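Metalloprotease stcE (Escherichia coli, PDB 4DNY) is a secreted zinc metalloprotease and mucinase of enterohaemorrhagic strains that probably cleaves O-glycosylated proteins, aiding adhesion and immune evasion. Local coordinates at residues Phe110-Asn114 / Gly115-Arg119. Residues are numbered along the deposited sequence; the frame is centred on the assembly and turned at random.
Sequences FKYVN and GQWFR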
loop_
_atom_site.group_PDB
_atom_site.type_symbol
_atom_site.label_atom_id
_atom_site.label_comp_id
_atom_site.label_asym_id
_atom_site.label_seq_id
_atom_site.Cartn_x
_atom_site.Cartn_y
_atom_site.Cartn_z
ATOM N N PHE A 110 6.245 1.262 1.455
ATOM C CA PHE A 110 6.177 2.611 0.919
ATOM C C PHE A 110 5.994 3.622 2.038
ATOM O O PHE A 110 5.338 3.337 3.049
ATOM C CB PHE A 110 5.006 2.753 -0.069
ATOM C CG PHE A 110 5.064 1.855 -1.253
ATOM C CD1 PHE A 110 5.591 2.284 -2.473
ATOM C CD2 PHE A 110 4.568 0.582 -1.186
ATOM C CE1 PHE A 110 5.636 1.444 -3.563
ATOM C CE2 PHE A 110 4.589 -0.268 -2.304
ATOM C CZ PHE A 110 5.113 0.202 -3.493
ATOM N N LYS A 111 6.574 4.817 1.854
ATOM C CA LYS A 111 6.381 5.963 2.728
ATOM C C LYS A 111 6.242 7.245 1.898
ATOM O O LYS A 111 6.948 7.429 0.948
ATOM C CB LYS A 111 7.570 6.096 3.703
ATOM C CG LYS A 111 7.435 7.257 4.678
ATOM C CD LYS A 111 8.463 7.230 5.784
ATOM C CE LYS A 111 8.418 8.485 6.598
ATOM N NZ LYS A 111 9.280 8.462 7.856
ATOM N N TYR A 112 5.303 8.114 2.292
ATOM C CA TYR A 112 5.000 9.331 1.568
ATOM C C TYR A 112 5.762 10.489 2.248
ATOM O O TYR A 112 5.579 10.726 3.434
ATOM C CB TYR A 112 3.500 9.588 1.650
ATOM C CG TYR A 112 2.934 10.512 0.621
ATOM C CD1 TYR A 112 2.667 10.074 -0.661
ATOM C CD2 TYR A 112 2.534 11.791 0.969
ATOM C CE1 TYR A 112 2.092 10.862 -1.601
ATOM C CE2 TYR A 112 1.907 12.611 0.015
ATOM C CZ TYR A 112 1.675 12.121 -1.264
ATOM O OH TYR A 112 1.027 12.929 -2.210
ATOM N N VAL A 113 6.640 11.144 1.509
ATOM C CA VAL A 113 7.439 12.235 2.046
ATOM C C VAL A 113 7.329 13.429 1.105
ATOM O O VAL A 113 7.727 13.335 -0.086
ATOM C CB VAL A 113 8.914 11.836 2.243
ATOM C CG1 VAL A 113 9.674 12.954 2.882
ATOM C CG2 VAL A 113 8.977 10.552 3.120
ATOM N N ASN A 114 6.867 14.536 1.660
ATOM C CA ASN A 114 6.740 15.805 0.925
ATOM C C ASN A 114 6.071 15.630 -0.423
ATOM O O ASN A 114 6.576 16.147 -1.459
ATOM C CB ASN A 114 8.049 16.537 0.803
ATOM C CG ASN A 114 7.877 17.965 0.370
ATOM O OD1 ASN A 114 6.884 18.630 0.735
ATOM N ND2 ASN A 114 8.796 18.485 -0.458
ATOM N N GLY A 115 4.967 14.863 -0.419
ATOM C CA GLY A 115 4.111 14.775 -1.604
ATOM C C GLY A 115 4.429 13.654 -2.575
ATOM O O GLY A 115 3.870 13.587 -3.677
ATOM N N GLN A 116 5.337 12.739 -2.214
ATOM C CA GLN A 116 5.737 11.641 -3.093
ATOM C C GLN A 116 5.901 10.326 -2.295
ATOM O O GLN A 116 6.506 10.309 -1.247
ATOM C CB GLN A 116 7.047 11.979 -3.787
ATOM C CG GLN A 116 7.497 10.979 -4.871
ATOM C CD GLN A 116 8.781 11.391 -5.539
ATOM O OE1 GLN A 116 8.844 12.373 -6.263
ATOM N NE2 GLN A 116 9.853 10.648 -5.240
ATOM N N TRP A 117 5.444 9.208 -2.886
ATOM C CA TRP A 117 5.702 7.911 -2.343
ATOM C C TRP A 117 7.132 7.460 -2.645
ATOM O O TRP A 117 7.614 7.605 -3.801
ATOM C CB TRP A 117 4.757 6.843 -2.934
ATOM C CG TRP A 117 3.353 6.944 -2.433
ATOM C CD1 TRP A 117 2.304 7.446 -3.105
ATOM C CD2 TRP A 117 2.893 6.608 -1.120
ATOM N NE1 TRP A 117 1.175 7.414 -2.304
ATOM C CE2 TRP A 117 1.518 6.878 -1.079
ATOM C CE3 TRP A 117 3.517 6.064 0.050
ATOM C CZ2 TRP A 117 0.761 6.685 0.081
ATOM C CZ3 TRP A 117 2.781 5.851 1.177
ATOM C CH2 TRP A 117 1.384 6.150 1.178
ATOM N N PHE A 118 7.822 6.929 -1.638
ATOM C CA PHE A 118 9.109 6.292 -1.766
ATOM C C PHE A 118 8.949 4.803 -1.450
ATOM O O PHE A 118 8.388 4.460 -0.431
ATOM C CB PHE A 118 10.120 6.921 -0.816
ATOM C CG PHE A 118 10.474 8.311 -1.196
ATOM C CD1 PHE A 118 11.589 8.562 -1.963
ATOM C CD2 PHE A 118 9.679 9.365 -0.810
ATOM C CE1 PHE A 118 11.890 9.864 -2.353
ATOM C CE2 PHE A 118 9.978 10.670 -1.241
ATOM C CZ PHE A 118 11.084 10.888 -1.983
ATOM N N ARG A 119 9.463 3.947 -2.310
ATOM C CA ARG A 119 9.483 2.517 -2.099
ATOM C C ARG A 119 10.819 2.084 -1.507
ATOM O O ARG A 119 11.886 2.395 -2.015
ATOM C CB ARG A 119 9.201 1.775 -3.423
ATOM C CG ARG A 119 9.001 0.285 -3.221
ATOM C CD ARG A 119 8.649 -0.423 -4.541
ATOM N NE ARG A 119 9.745 -0.522 -5.462
ATOM C CZ ARG A 119 10.726 -1.426 -5.296
ATOM N NH1 ARG A 119 10.697 -2.271 -4.248
ATOM N NH2 ARG A 119 11.707 -1.505 -6.156
#
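Tyr-112 turns the edge of its ring toward the face of Trp-117. The tyrosine ring and the five-membered ring of the indole have centroids 4.6 Å apart and planes 65° apart. Tyr-112 CD1 does the closest touching, 3.4 Å from Trp-117 CE2. Tyr-112 CB sits over the six-membered ring as a CH-pi contact. Trp-117 CG lies anti to its own carbonyl carbon (chi1 -73°), which lets the indole lean across to the neighbouring strand. There Trp-117 CE3 also meets Phe-110 CB at 3.6 Å. Further along the same face, the aliphatic chain of Arg-119 meets the Phe-110 ring obliquely, with CG in an off-centre CH-pi contact. Arg-119 CB and CG both lie 3.6 Å from Phe-110 CE1. Tyr-95 meets the Phe-110 ring edge-to-face, and Val-81 touches Trp-117. On the other face of the sheet, Val-113 CB packs against Phe-118 CE2 at 3.8 Å.

The two strands form a tight antiparallel beta hairpin at one border of the five-stranded sheet, within the beta-sandwich domain. A type I' turn from Val-113 to Gln-116 joins them. Asn-114 and Gly-115 hold its two central positions, both with positive phi. Gly-115 has phi 92°, a backbone shape that glycine adopts readily.

Lys-111 and Phe-118 form a hydrogen-bonded pair. Lys-111 N donates to Phe-118 O at 2.9 Å, and Phe-118 N returns a bond to Lys-111 O. Val-113 N donates to Gln-116 O. The return bond from Gln-116 N to Val-113 O is longer, 3.3 Å, and bent. Gln-116 N also lies over the Tyr-112 ring. The tyrosine hydroxyl bonds Gln-72 and Gly-73, Trp-117 NE1 donates to Pro-71 O, and Lys-111 NZ reaches Asp-17 O. Glu-77 accepts a bond from Asn-114 N at the turn.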